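Local coordinates for protein Eps1p (Saccharomyces cerevisiae, PDB 4TW5) that belongs to the thioredoxin superfamily and, in the fragment modelled, comprises two alpha/beta halves, each with a CXXC disulfide, at residues 30-35 with 89-94; 59-64 with 113-118; 129-134 with 190-195; 135-140 with 201-206; 180-185 with 252-257. All coordinates share one frame; numbering follows the deposited sequence.

In the fold
The contacts fall into two groups, one in each alpha/beta half of the chain. Interactions 1 and 2, centres about 14 Å apart, come first along the sequence and cross in it; they share the sheet in which strands 27-33 and 63-69 are neighbours, and L90 packs on E117 between them. Interactions 3, 4 and 5 follow, with segments that alternate. Interactions 3 and 5 both use helix 180-196, which leads into strand 200-205 of interaction 4. The halves meet between interactions 2 and 3, centres about 15 Å apart, where R116 O and Q193 NE2 probably share a hydrogen bond. Two separate sheets, each with its own contacts, are consistent with two thioredoxin-like units side by side.

Interaction 1 of 5, residues 30-35 with 89-94; sequences IDFYSP and RLYNPS
R89 leaves its strand beside I30 and runs across F32 on the way to Y91. Its CB sits 4.2 Å from I30 O, next to the paired backbones. CG stands anti to the carbonyl carbon (chi1 -63°), and from there the chain runs extended to NE, crossing the F32 side chain at about a right angle. On that path R89 CD meets F32 CE1 at 4.0 Å. Beyond CD the contacts turn polar: NE forms a salt bridge with E87, and R89 NH1 donates to Y91 OH at 3.1 Å, the oxygen lying 18° out of the guanidinium plane, and also bonds to E80 O. The guanidinium lies too far from the F32 ring for more than a weak cation-pi attraction. I30 and R89 form an antiparallel hydrogen-bonded pair, I30 N to R89 O at 2.7 Å and R89 N to I30 O at 2.9 Å, joining strands 27-33 and 87-92 in the central sheet of a thioredoxin fold; strand 27-33 runs on toward the C37-C40 disulfide. On the face carrying I30 and R89, I30 CD1 reaches Y91 CD1 at 3.9 Å, the two side chains crossing at about a right angle. F32 and Y91 approach tip to tip, with Y91 CE1 at the edge of the F32 ring, 4.0 Å from F32 CE1. Y91 OH also bonds to E80 OE1.

Interaction 2 of 5, residues 59-64 with 113-118; sequences KTLNIT and FARRES
I63 carries CD1 to the helix through a CG1 anti to the carbonyl carbon (chi1 -57°) and a nearly straight second torsion (chi2 169°), which points the CD1 methyl at the helix, where it meets A114 O and S118 CB. It touches both closely: I63 CD1 is 3.4 Å from A114 O and 3.5 Å from S118 CB. The other branch, I63 CG2, meets A114 CB at 4.2 Å. L61 adds a second contact, its CD1 4.0 Å from S118 OG and near S118 CB, with R115 CG a little farther off. Between these two residues N62 has positive phi as the chain leaves helix 55-61 and enters strand 63-69, and both L61 and I63 face the same helix. That helix, 107-118, packs against the sheet of the thioredoxin fold, and A114 also touches I29 of strand 27-33, the neighbour of strand 63-69. F54 covers L61, I63 and A114 from a loop. S118 OG donates to R115 O at 3.1 Å, A114 O accepts S118 N at 3.0 Å, and the guanidinium of R115 forms a salt bridge with E57. The contact is therefore van der Waals packing of methyls on CB atoms and on oxygens that have hydrogen bonds within the helix: S118 offers its CB to I63 and its OG to the methyls of L61.

Interaction 3 of 5, residues 129-134 with 190-195; sequences DSAKSE and ISRQLA
A131 lays its methyl flat on the guanidinium of R192: A131 CB stands 3.4 Å above the plane, over the centre of the group. The third torsion of R192 (chi3 55°) bends the chain at NE, and R192 CD passes K132 O at 3.6 Å. Water 1 lies in the guanidinium plane at its edge, where R192 NH1 donates to it and it donates in turn to K132 O and E134 OE2. All three water distances, between 2.5 and 2.6 Å, are shorter than usual, which leaves the details uncertain. E134 bends at chi2, and its OE2 stays 4.7 Å from R192 NH1; the opposite charges are linked, it appears, by the water rather than directly. Segment 129-134 follows helix 121-124 and feeds strand 136-137, the edge strand of a second half whose sheet and CXXC disulfide are consistent with a thioredoxin-like unit; its partner, helix 180-196, is the one that begins at the C177-C180 disulfide in that half. Closer to the strand S191 turns OG between its backbone N and carbonyl carbon (chi1 77°), facing the loop, and S191 OG accepts E134 N at 3.1 Å with an N-H...O angle of 145°. The same hydroxyl bonds to K188 O. S133 OG lies near S191 OG but is hydrogen-bonded to S168 OG and S135 N. E134 CG rests against A195 CB at 4.1 Å.

Interaction 4 of 5, residues 135-140 with 201-206; sequences SQYLEG and TGHVNC
S135 OG and H203 ND1 meet in a short hydrogen bond of 2.5 Å at the start of a parallel pairing, in which edge strand 136-137 joins strand 200-205 of what is probably a thioredoxin-like sheet. Q136 lies beside G202 and Y137 beside H203. Three backbone bonds link them: Q136 N to T201 O at 2.7 Å, H203 N to Q136 O at 2.8 Å and L138 N to H203 O at 3.1 Å. The imidazole lies against the edge strand with Q136 O and Y137 CA over one face, Y137 CA 3.4 Å from H203 NE2. The Y137 ring turns its edge to N205, whose ND2 is 3.5 Å from Y137 CE1, amide and ring planes 62° apart. L138 CD1 packs against G202 CA at 3.7 Å. Farther out, W187 NE1 also bonds S135 OG, H203 NE2 reaches K166 O, and N205 OD1 takes M165 N; strand 155-160 pairs on the far side of strand 200-205. Where the strands part, water 3 bridges the gap, donating to L138 O at 2.7 Å and accepting N205 N.

Interaction 5 of 5, residues 180-185 with 252-257; sequences CHEFQR and NGYSAK
The polar contact is a very short hydrogen bond from Y254 OH to E182 OE1, 2.5 Å long. Chi1 of E182 (-171°) sends CG away from the backbone N, and the extended chain beyond CG takes the carboxylate to Y254 OH. OE1 lies near the plane of the Y254 ring, at its edge, and carboxylate and ring planes differ by only 28°. The other oxygen, E182 OE2, touches A256 CB at 3.3 Å.

The apolar contact is made by F183, whose CD1 is 3.8 Å from Y254 CE1. The two side chains slide past each other in opposite directions, their rings tilted at 48° with centroids 6.0 Å apart, an oblique pairing. Y254 also makes a cation-pi contact with K179, and F183 meets Y261 of helix 259-265 edge-to-face.

S255 OG accepts K257 N at 3.0 Å, an ST turn; A256 O bonds to T186 OG1 on the helix. The arrangement joins the loop between strand 247-249 and helix 259-265 to the first turn of helix 180-196, the helix that carries C180 of the C177-C180 disulfide, a CXXC motif consistent with a thioredoxin-like fold.

Interaction 1 of 5, residues 30-35 with 89-94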
# COMPACT_ATOMS: atom_id res chain seq x y z
N ILE A 30 10.77 47.94 -15.28
CA ILE A 30 10.54 49.13 -16.09
C ILE A 30 9.13 49.23 -16.65
O ILE A 30 8.58 48.27 -17.19
CB ILE A 30 11.53 49.19 -17.26
CG1 ILE A 30 12.96 49.00 -16.75
CG2 ILE A 30 11.41 50.54 -17.98
CD1 ILE A 30 14.00 48.92 -17.86
N ASP A 31 8.56 50.42 -16.51
CA ASP A 31 7.26 50.72 -17.08
C ASP A 31 7.41 51.44 -18.42
O ASP A 31 7.64 52.65 -18.46
CB ASP A 31 6.40 51.56 -16.12
CG ASP A 31 5.14 52.09 -16.78
OD1 ASP A 31 4.66 51.47 -17.75
OD2 ASP A 31 4.63 53.14 -16.34
N PHE A 32 7.29 50.69 -19.51
CA PHE A 32 7.22 51.30 -20.83
C PHE A 32 5.81 51.83 -21.02
O PHE A 32 4.87 51.06 -21.25
CB PHE A 32 7.62 50.30 -21.93
CG PHE A 32 9.06 49.89 -21.85
CD1 PHE A 32 9.47 48.87 -21.01
CD2 PHE A 32 10.01 50.56 -22.60
CE1 PHE A 32 10.80 48.53 -20.93
CE2 PHE A 32 11.35 50.22 -22.52
CZ PHE A 32 11.74 49.20 -21.69
N TYR A 33 5.67 53.14 -20.91
CA TYR A 33 4.35 53.76 -20.87
C TYR A 33 4.24 54.80 -21.96
O TYR A 33 5.23 55.18 -22.59
CB TYR A 33 4.10 54.42 -19.52
CG TYR A 33 4.83 55.74 -19.37
CD1 TYR A 33 4.15 56.95 -19.51
CD2 TYR A 33 6.19 55.78 -19.11
CE1 TYR A 33 4.81 58.15 -19.38
CE2 TYR A 33 6.85 56.98 -18.98
CZ TYR A 33 6.15 58.17 -19.12
OH TYR A 33 6.80 59.36 -18.99
N SER A 34 3.02 55.27 -22.17
CA SER A 34 2.76 56.35 -23.10
C SER A 34 1.92 57.47 -22.52
O SER A 34 0.96 57.22 -21.79
CB SER A 34 2.08 55.81 -24.35
OG SER A 34 1.52 56.87 -25.10
N PRO A 35 2.30 58.72 -22.81
CA PRO A 35 1.51 59.88 -22.40
C PRO A 35 0.21 59.90 -23.19
O PRO A 35 -0.73 60.62 -22.86
CB PRO A 35 2.40 61.07 -22.76
CG PRO A 35 3.30 60.55 -23.83
CD PRO A 35 3.55 59.12 -23.48
N ARG A 89 8.09 45.45 -17.33
CA ARG A 89 9.11 44.43 -17.62
C ARG A 89 10.25 44.34 -16.60
O ARG A 89 10.59 45.34 -15.95
CB ARG A 89 9.72 44.70 -18.99
CG ARG A 89 8.79 44.62 -20.18
CD ARG A 89 9.60 44.73 -21.44
NE ARG A 89 8.81 44.51 -22.64
CZ ARG A 89 9.33 44.26 -23.84
NH1 ARG A 89 10.64 44.22 -23.99
NH2 ARG A 89 8.54 44.07 -24.88
N LEU A 90 10.82 43.14 -16.46
CA LEU A 90 12.00 42.91 -15.64
C LEU A 90 13.26 42.70 -16.50
O LEU A 90 13.30 41.85 -17.39
CB LEU A 90 11.81 41.71 -14.72
CG LEU A 90 12.97 41.42 -13.74
CD1 LEU A 90 13.12 42.54 -12.68
CD2 LEU A 90 12.77 40.08 -13.07
N TYR A 91 14.30 43.47 -16.21
CA TYR A 91 15.58 43.33 -16.88
C TYR A 91 16.67 43.01 -15.89
O TYR A 91 16.55 43.32 -14.70
CB TYR A 91 15.92 44.61 -17.64
CG TYR A 91 15.14 44.81 -18.92
CD1 TYR A 91 13.81 45.20 -18.88
CD2 TYR A 91 15.75 44.66 -20.16
CE1 TYR A 91 13.09 45.40 -20.05
CE2 TYR A 91 15.03 44.86 -21.33
CZ TYR A 91 13.70 45.23 -21.26
OH TYR A 91 12.99 45.45 -22.41
N ASN A 92 17.71 42.32 -16.34
CA ASN A 92 18.92 42.20 -15.55
C ASN A 92 20.06 42.78 -16.42
O ASN A 92 19.79 43.27 -17.52
CB ASN A 92 19.13 40.77 -15.06
CG ASN A 92 19.33 39.73 -16.18
OD1 ASN A 92 19.48 40.05 -17.36
ND2 ASN A 92 19.34 38.48 -15.78
N PRO A 93 21.31 42.77 -15.94
CA PRO A 93 22.41 43.24 -16.81
C PRO A 93 22.55 42.51 -18.16
O PRO A 93 23.11 43.09 -19.10
CB PRO A 93 23.66 43.00 -15.95
CG PRO A 93 23.18 43.08 -14.55
CD PRO A 93 21.78 42.52 -14.55
N SER A 94 22.09 41.27 -18.26
CA SER A 94 22.08 40.57 -19.56
C SER A 94 20.92 40.97 -20.47
O SER A 94 20.92 40.60 -21.65
CB SER A 94 22.08 39.05 -19.41
OG SER A 94 23.09 38.62 -18.51

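Interaction 2 of 5, residues 59-64 with 113-118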
# COMPACT_ATOMS: atom_id res chain seq x y z
N LYS A 59 17.51 49.54 -2.08
CA LYS A 59 18.93 49.60 -1.78
C LYS A 59 19.45 48.21 -1.45
O LYS A 59 20.45 47.77 -2.01
CB LYS A 59 19.19 50.51 -0.57
CG LYS A 59 18.91 51.99 -0.75
CD LYS A 59 18.68 52.62 0.62
CE LYS A 59 18.22 54.06 0.52
NZ LYS A 59 17.84 54.58 1.88
N THR A 60 18.75 47.53 -0.56
CA THR A 60 19.20 46.25 -0.01
C THR A 60 18.96 45.02 -0.93
O THR A 60 19.64 44.03 -0.80
CB THR A 60 18.53 46.01 1.36
OG1 THR A 60 17.12 46.20 1.24
CG2 THR A 60 19.07 47.02 2.41
N LEU A 61 17.99 45.11 -1.85
CA LEU A 61 17.69 44.01 -2.78
C LEU A 61 18.31 44.22 -4.15
O LEU A 61 18.28 43.33 -4.99
CB LEU A 61 16.18 43.86 -2.97
CG LEU A 61 15.32 43.52 -1.76
CD1 LEU A 61 13.91 43.22 -2.24
CD2 LEU A 61 15.91 42.37 -0.95
N ASN A 62 18.85 45.42 -4.38
CA ASN A 62 19.48 45.75 -5.66
C ASN A 62 18.45 45.73 -6.79
O ASN A 62 18.69 45.20 -7.87
CB ASN A 62 20.64 44.79 -5.94
CG ASN A 62 21.66 45.37 -6.86
OD1 ASN A 62 21.44 46.46 -7.41
ND2 ASN A 62 22.79 44.67 -7.03
N ILE A 63 17.28 46.31 -6.52
CA ILE A 63 16.20 46.34 -7.50
C ILE A 63 15.68 47.75 -7.64
O ILE A 63 15.41 48.40 -6.65
CB ILE A 63 15.01 45.43 -7.10
CG1 ILE A 63 15.45 43.99 -6.88
CG2 ILE A 63 13.93 45.48 -8.16
CD1 ILE A 63 14.36 43.16 -6.24
N THR A 64 15.54 48.22 -8.87
CA THR A 64 15.12 49.59 -9.09
C THR A 64 13.87 49.65 -9.96
O THR A 64 13.79 49.01 -10.99
CB THR A 64 16.25 50.41 -9.76
OG1 THR A 64 17.33 50.54 -8.85
CG2 THR A 64 15.77 51.81 -10.14
N PHE A 113 6.00 41.51 -6.33
CA PHE A 113 6.73 41.09 -7.51
C PHE A 113 8.21 41.39 -7.44
O PHE A 113 9.02 40.57 -7.85
CB PHE A 113 6.13 41.72 -8.76
CG PHE A 113 6.89 41.43 -10.01
CD1 PHE A 113 6.95 40.15 -10.52
CD2 PHE A 113 7.52 42.45 -10.70
CE1 PHE A 113 7.65 39.89 -11.68
CE2 PHE A 113 8.21 42.20 -11.87
CZ PHE A 113 8.28 40.92 -12.36
N ALA A 114 8.58 42.57 -6.98
CA ALA A 114 10.01 42.83 -6.84
C ALA A 114 10.61 41.88 -5.78
O ALA A 114 11.63 41.22 -6.03
CB ALA A 114 10.28 44.29 -6.52
N ARG A 115 9.95 41.76 -4.63
CA ARG A 115 10.45 40.84 -3.60
C ARG A 115 10.51 39.39 -4.09
O ARG A 115 11.45 38.67 -3.81
CB ARG A 115 9.59 40.91 -2.34
CG ARG A 115 9.69 42.22 -1.59
CD ARG A 115 8.69 42.26 -0.49
NE ARG A 115 8.81 43.44 0.33
CZ ARG A 115 7.87 43.86 1.18
NH1 ARG A 115 6.75 43.16 1.29
NH2 ARG A 115 8.06 44.95 1.91
N ARG A 116 9.50 38.97 -4.84
CA ARG A 116 9.46 37.61 -5.39
C ARG A 116 10.69 37.36 -6.28
O ARG A 116 11.40 36.37 -6.13
CB ARG A 116 8.14 37.42 -6.15
CG ARG A 116 7.66 35.99 -6.25
CD ARG A 116 6.29 35.89 -6.94
NE ARG A 116 5.31 36.68 -6.23
CZ ARG A 116 4.68 37.73 -6.74
NH1 ARG A 116 4.90 38.08 -7.99
NH2 ARG A 116 3.83 38.41 -6.00
N GLU A 117 10.97 38.31 -7.17
CA GLU A 117 12.05 38.20 -8.12
C GLU A 117 13.44 38.29 -7.54
O GLU A 117 14.39 37.81 -8.15
CB GLU A 117 11.88 39.26 -9.21
CG GLU A 117 10.63 38.99 -10.07
CD GLU A 117 10.57 37.57 -10.64
OE1 GLU A 117 11.63 37.02 -11.05
OE2 GLU A 117 9.46 37.00 -10.64
N SER A 118 13.59 38.94 -6.39
CA SER A 118 14.89 39.02 -5.75
C SER A 118 15.31 37.65 -5.22
O SER A 118 16.48 37.40 -5.01
CB SER A 118 14.89 40.05 -4.62
OG SER A 118 14.46 39.45 -3.42

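Interaction 3 of 5, residues 129-134 with 190-195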
# COMPACT_ATOMS: atom_id res chain seq x y z
N ASP A 129 22.46 28.08 -2.24
CA ASP A 129 22.96 27.31 -1.09
C ASP A 129 23.07 28.12 0.20
O ASP A 129 23.10 27.55 1.29
CB ASP A 129 24.35 26.76 -1.38
CG ASP A 129 24.36 25.56 -2.30
OD1 ASP A 129 23.40 25.35 -3.09
OD2 ASP A 129 25.40 24.86 -2.28
N SER A 130 23.18 29.43 0.09
CA SER A 130 23.29 30.27 1.29
C SER A 130 21.97 30.36 2.01
O SER A 130 21.93 30.66 3.20
CB SER A 130 23.75 31.68 0.91
OG SER A 130 24.97 31.61 0.19
N ALA A 131 20.88 30.05 1.31
CA ALA A 131 19.56 30.20 1.90
C ALA A 131 18.96 28.86 2.30
O ALA A 131 19.30 27.81 1.74
CB ALA A 131 18.65 30.91 0.96
N LYS A 132 18.11 28.90 3.31
CA LYS A 132 17.34 27.75 3.75
C LYS A 132 16.16 27.53 2.79
O LYS A 132 15.67 28.47 2.17
CB LYS A 132 16.82 27.95 5.16
CG LYS A 132 16.46 26.69 5.91
CD LYS A 132 15.20 26.93 6.75
CE LYS A 132 15.29 28.22 7.53
NZ LYS A 132 14.03 28.52 8.27
N SER A 133 15.72 26.28 2.66
CA SER A 133 14.46 26.02 1.99
C SER A 133 13.34 26.33 2.98
O SER A 133 13.44 25.98 4.16
CB SER A 133 14.38 24.59 1.49
OG SER A 133 13.07 24.29 1.02
N GLU A 134 12.30 27.02 2.53
CA GLU A 134 11.15 27.28 3.39
C GLU A 134 10.18 26.09 3.41
O GLU A 134 9.25 26.07 4.24
CB GLU A 134 10.39 28.55 2.95
CG GLU A 134 11.17 29.87 3.12
CD GLU A 134 11.82 30.02 4.49
OE1 GLU A 134 11.13 29.84 5.52
OE2 GLU A 134 13.03 30.32 4.56
N ILE A 190 10.83 28.09 -5.53
CA ILE A 190 9.40 28.20 -5.33
C ILE A 190 9.03 28.43 -3.88
O ILE A 190 8.11 29.21 -3.60
CB ILE A 190 8.68 26.96 -5.83
CG1 ILE A 190 8.83 26.87 -7.34
CG2 ILE A 190 7.23 26.94 -5.42
CD1 ILE A 190 8.49 25.52 -7.90
N SER A 191 9.69 27.73 -2.96
CA SER A 191 9.31 27.88 -1.56
C SER A 191 9.63 29.29 -1.06
O SER A 191 8.85 29.88 -0.32
CB SER A 191 10.01 26.86 -0.68
OG SER A 191 11.36 27.21 -0.46
N ARG A 192 10.75 29.85 -1.49
CA ARG A 192 11.14 31.16 -1.02
C ARG A 192 10.30 32.25 -1.68
O ARG A 192 9.93 33.19 -1.04
CB ARG A 192 12.63 31.39 -1.26
CG ARG A 192 13.52 30.67 -0.23
CD ARG A 192 15.02 30.70 -0.58
NE ARG A 192 15.64 32.01 -0.81
CZ ARG A 192 15.91 32.91 0.14
NH1 ARG A 192 15.63 32.65 1.40
NH2 ARG A 192 16.49 34.05 -0.17
N GLN A 193 9.98 32.11 -2.95
CA GLN A 193 9.17 33.11 -3.62
C GLN A 193 7.74 33.16 -3.04
O GLN A 193 7.20 34.23 -2.80
CB GLN A 193 9.14 32.84 -5.13
CG GLN A 193 10.47 33.13 -5.82
CD GLN A 193 10.39 32.97 -7.33
OE1 GLN A 193 9.90 31.97 -7.82
NE2 GLN A 193 10.86 33.96 -8.07
N LEU A 194 7.18 31.99 -2.73
CA LEU A 194 5.83 31.92 -2.19
C LEU A 194 5.79 32.41 -0.75
O LEU A 194 4.72 32.78 -0.25
CB LEU A 194 5.27 30.50 -2.27
CG LEU A 194 4.81 30.13 -3.68
CD1 LEU A 194 4.23 28.71 -3.72
CD2 LEU A 194 3.81 31.16 -4.22
N ALA A 195 6.93 32.36 -0.08
CA ALA A 195 6.98 32.85 1.29
C ALA A 195 6.68 34.37 1.39
O ALA A 195 6.14 34.82 2.39
CB ALA A 195 8.33 32.53 1.90
O HOH W 1 14.96 30.86 3.02

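Interaction 4 of 5, residues 135-140 with 201-206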
# COMPACT_ATOMS: atom_id res chain seq x y z
N SER A 135 10.40 25.11 2.52
CA SER A 135 9.50 23.97 2.37
C SER A 135 9.41 23.15 3.65
O SER A 135 10.41 22.75 4.20
CB SER A 135 9.97 23.09 1.21
OG SER A 135 9.23 21.90 1.09
N GLN A 136 8.20 22.89 4.14
CA GLN A 136 8.06 22.17 5.41
C GLN A 136 7.85 20.66 5.26
O GLN A 136 7.18 20.18 4.35
CB GLN A 136 6.92 22.76 6.23
CG GLN A 136 7.18 24.17 6.71
CD GLN A 136 5.91 24.86 7.22
OE1 GLN A 136 5.32 25.68 6.51
NE2 GLN A 136 5.50 24.54 8.44
N TYR A 137 8.50 19.91 6.14
CA TYR A 137 8.37 18.47 6.18
C TYR A 137 7.00 18.11 6.65
O TYR A 137 6.62 18.42 7.76
CB TYR A 137 9.46 17.88 7.07
CG TYR A 137 9.33 16.40 7.38
CD1 TYR A 137 9.57 15.44 6.41
CD2 TYR A 137 9.04 15.97 8.67
CE1 TYR A 137 9.47 14.08 6.71
CE2 TYR A 137 8.96 14.63 8.98
CZ TYR A 137 9.17 13.68 7.99
OH TYR A 137 9.07 12.35 8.31
N LEU A 138 6.24 17.44 5.80
CA LEU A 138 4.90 17.03 6.18
C LEU A 138 4.83 15.53 6.26
O LEU A 138 4.98 14.84 5.25
CB LEU A 138 3.85 17.56 5.19
CG LEU A 138 3.81 19.06 4.88
CD1 LEU A 138 2.84 19.38 3.74
CD2 LEU A 138 3.42 19.90 6.16
N GLU A 139 4.54 15.02 7.46
CA GLU A 139 4.16 13.63 7.62
C GLU A 139 2.74 13.48 7.13
O GLU A 139 2.03 14.49 6.97
CB GLU A 139 4.26 13.19 9.07
CG GLU A 139 5.66 13.31 9.62
CD GLU A 139 5.80 12.63 10.96
OE1 GLU A 139 4.80 12.03 11.42
OE2 GLU A 139 6.90 12.70 11.55
N GLY A 140 2.32 12.24 6.91
CA GLY A 140 1.01 11.97 6.35
C GLY A 140 -0.10 12.63 7.12
O GLY A 140 -0.99 13.26 6.55
N THR A 201 4.78 26.20 1.82
CA THR A 201 5.18 25.05 1.02
C THR A 201 5.51 23.86 1.90
O THR A 201 6.00 24.04 3.02
CB THR A 201 6.40 25.34 0.17
OG1 THR A 201 7.37 26.00 0.98
CG2 THR A 201 6.03 26.24 -1.00
N GLY A 202 5.26 22.65 1.37
CA GLY A 202 5.52 21.40 2.07
C GLY A 202 6.01 20.29 1.13
O GLY A 202 5.76 20.33 -0.08
N HIS A 203 6.71 19.31 1.69
CA HIS A 203 7.15 18.17 0.92
C HIS A 203 6.76 16.88 1.61
O HIS A 203 6.83 16.75 2.83
CB HIS A 203 8.66 18.24 0.64
CG HIS A 203 9.48 18.47 1.86
ND1 HIS A 203 9.83 19.74 2.28
CD2 HIS A 203 10.02 17.61 2.75
CE1 HIS A 203 10.52 19.65 3.40
NE2 HIS A 203 10.67 18.37 3.70
N VAL A 204 6.35 15.91 0.80
CA VAL A 204 5.89 14.62 1.28
C VAL A 204 6.76 13.50 0.71
O VAL A 204 7.03 13.46 -0.50
CB VAL A 204 4.42 14.37 0.87
CG1 VAL A 204 3.98 12.88 1.12
CG2 VAL A 204 3.51 15.39 1.54
N ASN A 205 7.21 12.62 1.59
CA ASN A 205 7.91 11.40 1.21
C ASN A 205 6.89 10.31 0.90
O ASN A 205 6.34 9.69 1.80
CB ASN A 205 8.83 10.93 2.34
CG ASN A 205 9.97 11.88 2.58
OD1 ASN A 205 11.05 11.71 2.03
ND2 ASN A 205 9.72 12.92 3.39
N CYS A 206 6.63 10.09 -0.38
CA CYS A 206 5.63 9.10 -0.76
C CYS A 206 5.97 7.66 -0.39
O CYS A 206 5.07 6.85 -0.20
CB CYS A 206 5.35 9.20 -2.24
SG CYS A 206 4.18 10.53 -2.52
O HOH W 2 6.44 27.00 4.24
O HOH W 3 6.77 12.93 4.58

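Interaction 5 of 5, residues 180-185 with 252-257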
# COMPACT_ATOMS: atom_id res chain seq x y z
N CYS A 180 14.15 14.63 -10.64
CA CYS A 180 14.07 14.91 -9.21
C CYS A 180 15.13 15.91 -8.69
O CYS A 180 14.82 16.79 -7.87
CB CYS A 180 14.18 13.62 -8.41
SG CYS A 180 12.69 12.66 -8.19
N HIS A 181 16.37 15.75 -9.13
CA HIS A 181 17.46 16.62 -8.70
C HIS A 181 17.30 18.04 -9.22
O HIS A 181 17.49 19.01 -8.49
CB HIS A 181 18.80 16.06 -9.15
CG HIS A 181 19.97 16.91 -8.78
ND1 HIS A 181 20.60 16.82 -7.56
CD2 HIS A 181 20.60 17.89 -9.47
CE1 HIS A 181 21.59 17.70 -7.52
NE2 HIS A 181 21.61 18.36 -8.66
N GLU A 182 16.96 18.17 -10.50
CA GLU A 182 16.66 19.48 -11.07
C GLU A 182 15.53 20.14 -10.26
O GLU A 182 15.55 21.34 -9.98
CB GLU A 182 16.23 19.36 -12.54
CG GLU A 182 16.11 20.71 -13.29
CD GLU A 182 15.61 20.55 -14.73
OE1 GLU A 182 14.74 19.69 -14.98
OE2 GLU A 182 16.11 21.26 -15.64
N PHE A 183 14.52 19.35 -9.91
CA PHE A 183 13.36 19.93 -9.27
C PHE A 183 13.64 20.32 -7.82
O PHE A 183 12.89 21.11 -7.26
CB PHE A 183 12.15 18.98 -9.34
CG PHE A 183 10.82 19.67 -9.10
CD1 PHE A 183 10.32 20.56 -10.03
CD2 PHE A 183 10.11 19.46 -7.93
CE1 PHE A 183 9.12 21.21 -9.81
CE2 PHE A 183 8.89 20.11 -7.70
CZ PHE A 183 8.40 20.98 -8.65
N GLN A 184 14.70 19.79 -7.20
CA GLN A 184 14.99 20.26 -5.84
C GLN A 184 15.39 21.73 -5.84
O GLN A 184 15.07 22.47 -4.92
CB GLN A 184 16.07 19.44 -5.17
CG GLN A 184 15.58 18.16 -4.54
CD GLN A 184 16.71 17.43 -3.84
OE1 GLN A 184 17.63 16.91 -4.49
NE2 GLN A 184 16.66 17.36 -2.51
N ARG A 185 16.10 22.14 -6.89
CA ARG A 185 16.48 23.52 -7.02
C ARG A 185 15.23 24.35 -7.23
O ARG A 185 15.02 25.38 -6.59
CB ARG A 185 17.44 23.71 -8.20
CG ARG A 185 17.89 25.14 -8.35
CD ARG A 185 19.01 25.27 -9.31
NE ARG A 185 19.99 26.19 -8.76
CZ ARG A 185 20.18 27.44 -9.16
NH1 ARG A 185 19.48 27.93 -10.17
NH2 ARG A 185 21.10 28.16 -8.57
N ASN A 252 -0.37 22.45 -15.40
CA ASN A 252 0.52 22.49 -16.55
C ASN A 252 1.57 21.37 -16.50
O ASN A 252 1.51 20.47 -15.66
CB ASN A 252 1.19 23.86 -16.64
CG ASN A 252 0.20 24.99 -16.45
OD1 ASN A 252 -0.94 24.91 -16.91
ND2 ASN A 252 0.61 26.03 -15.73
N GLY A 253 2.49 21.37 -17.45
CA GLY A 253 3.47 20.30 -17.49
C GLY A 253 4.62 20.53 -16.52
O GLY A 253 4.67 21.56 -15.84
N TYR A 254 5.55 19.58 -16.47
CA TYR A 254 6.78 19.77 -15.73
C TYR A 254 7.48 21.02 -16.24
O TYR A 254 7.43 21.34 -17.42
CB TYR A 254 7.72 18.57 -15.85
CG TYR A 254 9.09 18.80 -15.21
CD1 TYR A 254 9.35 18.41 -13.91
CD2 TYR A 254 10.12 19.40 -15.92
CE1 TYR A 254 10.57 18.62 -13.34
CE2 TYR A 254 11.34 19.61 -15.36
CZ TYR A 254 11.56 19.21 -14.07
OH TYR A 254 12.78 19.42 -13.50
N SER A 255 8.14 21.73 -15.34
CA SER A 255 8.98 22.84 -15.73
C SER A 255 10.24 22.94 -14.87
O SER A 255 10.22 22.56 -13.71
CB SER A 255 8.18 24.14 -15.63
OG SER A 255 8.93 25.23 -16.09
N ALA A 256 11.34 23.42 -15.44
CA ALA A 256 12.50 23.74 -14.62
C ALA A 256 12.36 25.16 -14.04
O ALA A 256 13.10 25.57 -13.15
CB ALA A 256 13.76 23.62 -15.42
N LYS A 257 11.41 25.91 -14.56
CA LYS A 257 11.18 27.26 -14.07
C LYS A 257 10.20 27.26 -12.92
O LYS A 257 9.25 26.47 -12.90
CB LYS A 257 10.70 28.15 -15.20
CG LYS A 257 11.77 28.39 -16.25
CD LYS A 257 11.18 28.85 -17.57
CE LYS A 257 12.19 28.72 -18.69
NZ LYS A 257 11.71 29.34 -19.95